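Local coordinates for protein putative oxidoreductase (Gluconobacter oxydans, PDB 3WJ7) that probably works as an NAD(P)-dependent oxidoreductase of the extended short-chain dehydrogenase/reductase family, reducing carbonyl substrates, at residues A176-P181 with G237-L242. Sequence-based numbering, arbitrary orientation.
Sequences AIIVNP and GEKYIL
Asn180 is gripped through both backbone polar atoms: its N donates to Tyr240 O at 2.8 Å, and its O accepts from Leu242 N, with the donor standing well above the carbonyl plane. Ile178 is held in the same two-sided way, its N giving a bond of 2.9 Å to Glu238 O that runs nearly along the C=O axis and its O taking the N-H of Tyr240 in a more bent bond (134° at the hydrogen). Before the strand proper, Gly237 N reaches Ala176 O in the carbonyl plane. The backbone groups of every second residue (Ala176 O, then N and O of Ile178 and Asn180) thus turn to 237-242, the pattern of parallel pairing in the Rossmann-type sheet of this family, where 176-181 lies between strand 120-124 and segment 237-242. The intervening Ile177 and Val179 pair their backbone groups with Ile121, Tyr123 and Ser125, on and just after strand 120-124, while Ile241 N is taken by Glu141. Val179 CA also points its hydrogen at Tyr240 O. On the face of Tyr240 and Leu242, Ile177 CG2, anti to its backbone N, meets the rim of the tyrosine ring at CE1 (3.8 Å), and Val179 CG1 lies 3.7 Å from Leu242 CD1. The hydroxyl of Tyr240 is bonded to Lys235 N, and Lys312 makes a cation-pi contact with the ring and a salt bridge to Glu238. Helix 220-233 packs on Val179 from this side; Ile178, on the other face, meets helix 153-172.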
loop_
_atom_site.group_PDB
_atom_site.type_symbol
_atom_site.label_atom_id
_atom_site.label_comp_id
_atom_site.label_asym_id
_atom_site.label_seq_id
_atom_site.Cartn_x
_atom_site.Cartn_y
_atom_site.Cartn_z
ATOM N N ALA A 176 3.663 9.174 30.188
ATOM C CA ALA A 176 3.359 10.052 29.038
ATOM C C ALA A 176 2.070 10.857 29.188
ATOM O O ALA A 176 1.047 10.373 29.726
ATOM C CB ALA A 176 3.347 9.258 27.724
ATOM N N ILE A 177 2.152 12.098 28.734
ATOM C CA ILE A 177 1.026 12.992 28.621
ATOM C C ILE A 177 0.868 13.245 27.132
ATOM O O ILE A 177 1.863 13.516 26.446
ATOM C CB ILE A 177 1.378 14.318 29.302
ATOM C CG1 ILE A 177 1.475 14.126 30.823
ATOM C CG2 ILE A 177 0.451 15.433 28.847
ATOM C CD1 ILE A 177 2.119 15.275 31.613
ATOM N N ILE A 178 -0.371 13.174 26.630
ATOM C CA ILE A 178 -0.666 13.365 25.206
ATOM C C ILE A 178 -1.329 14.706 24.874
ATOM O O ILE A 178 -2.319 15.133 25.486
ATOM C CB ILE A 178 -1.591 12.265 24.657
ATOM C CG1 ILE A 178 -1.040 10.896 25.014
ATOM C CG2 ILE A 178 -1.822 12.440 23.134
ATOM C CD1 ILE A 178 -1.958 9.750 24.602
ATOM N N VAL A 179 -0.832 15.284 23.794
ATOM C CA VAL A 179 -1.274 16.529 23.241
ATOM C C VAL A 179 -1.770 16.222 21.793
ATOM O O VAL A 179 -1.196 15.381 21.077
ATOM C CB VAL A 179 -0.042 17.433 23.387
ATOM C CG1 VAL A 179 0.350 18.200 22.152
ATOM C CG2 VAL A 179 -0.115 18.273 24.677
ATOM N N ASN A 180 -2.870 16.847 21.400
ATOM C CA ASN A 180 -3.505 16.694 20.103
ATOM C C ASN A 180 -3.698 18.093 19.455
ATOM O O ASN A 180 -4.751 18.708 19.576
ATOM C CB ASN A 180 -4.872 16.019 20.270
ATOM C CG ASN A 180 -4.798 14.648 20.954
ATOM O OD1 ASN A 180 -4.886 13.604 20.285
ATOM N ND2 ASN A 180 -4.666 14.636 22.280
ATOM N N PRO A 181 -2.676 18.618 18.782
ATOM C CA PRO A 181 -2.818 19.873 18.036
ATOM C C PRO A 181 -3.830 19.740 16.888
ATOM O O PRO A 181 -4.001 18.653 16.356
ATOM C CB PRO A 181 -1.445 20.068 17.406
ATOM C CG PRO A 181 -0.525 19.098 18.083
ATOM C CD PRO A 181 -1.373 17.976 18.564
ATOM N N GLY A 237 -1.359 10.306 31.435
ATOM C CA GLY A 237 -2.468 9.498 30.947
ATOM C C GLY A 237 -3.574 10.273 30.239
ATOM O O GLY A 237 -4.484 9.663 29.612
ATOM N N GLU A 238 -3.526 11.600 30.332
ATOM C CA GLU A 238 -4.535 12.423 29.722
ATOM C C GLU A 238 -4.086 12.909 28.340
ATOM O O GLU A 238 -2.876 13.019 28.066
ATOM C CB GLU A 238 -4.809 13.639 30.607
ATOM C CG GLU A 238 -5.274 13.349 32.042
ATOM C CD GLU A 238 -6.594 12.592 32.106
ATOM O OE1 GLU A 238 -6.578 11.477 32.661
ATOM O OE2 GLU A 238 -7.624 13.089 31.588
ATOM N N LYS A 239 -5.076 13.170 27.479
ATOM C CA LYS A 239 -4.912 13.860 26.197
ATOM C C LYS A 239 -5.422 15.273 26.333
ATOM O O LYS A 239 -6.435 15.535 27.013
ATOM C CB LYS A 239 -5.826 13.276 25.104
ATOM C CG LYS A 239 -5.752 11.797 24.799
ATOM C CD LYS A 239 -7.114 11.429 24.216
ATOM C CE LYS A 239 -7.070 10.246 23.261
ATOM N NZ LYS A 239 -8.265 9.365 23.463
ATOM N N TYR A 240 -4.814 16.179 25.588
ATOM C CA TYR A 240 -5.336 17.537 25.552
ATOM C C TYR A 240 -5.341 18.061 24.159
ATOM O O TYR A 240 -4.303 18.108 23.516
ATOM C CB TYR A 240 -4.493 18.463 26.444
ATOM C CG TYR A 240 -4.295 18.009 27.877
ATOM C CD1 TYR A 240 -3.290 17.079 28.208
ATOM C CD2 TYR A 240 -5.085 18.523 28.906
ATOM C CE1 TYR A 240 -3.093 16.665 29.528
ATOM C CE2 TYR A 240 -4.897 18.117 30.232
ATOM C CZ TYR A 240 -3.906 17.201 30.541
ATOM O OH TYR A 240 -3.715 16.809 31.838
ATOM N N ILE A 241 -6.516 18.431 23.667
ATOM C CA ILE A 241 -6.650 19.072 22.335
ATOM C C ILE A 241 -6.021 20.468 22.363
ATOM O O ILE A 241 -6.284 21.242 23.266
ATOM C CB ILE A 241 -8.134 19.199 21.920
ATOM C CG1 ILE A 241 -8.713 17.822 21.615
ATOM C CG2 ILE A 241 -8.287 20.078 20.687
ATOM C CD1 ILE A 241 -10.194 17.687 21.825
ATOM N N LEU A 242 -5.187 20.786 21.385
ATOM C CA LEU A 242 -4.601 22.092 21.320
ATOM C C LEU A 242 -5.102 22.767 20.076
ATOM O O LEU A 242 -4.390 22.837 19.093
ATOM C CB LEU A 242 -3.082 22.001 21.328
ATOM C CG LEU A 242 -2.361 21.471 22.594
ATOM C CD1 LEU A 242 -0.838 21.644 22.452
ATOM C CD2 LEU A 242 -2.865 22.075 23.958
#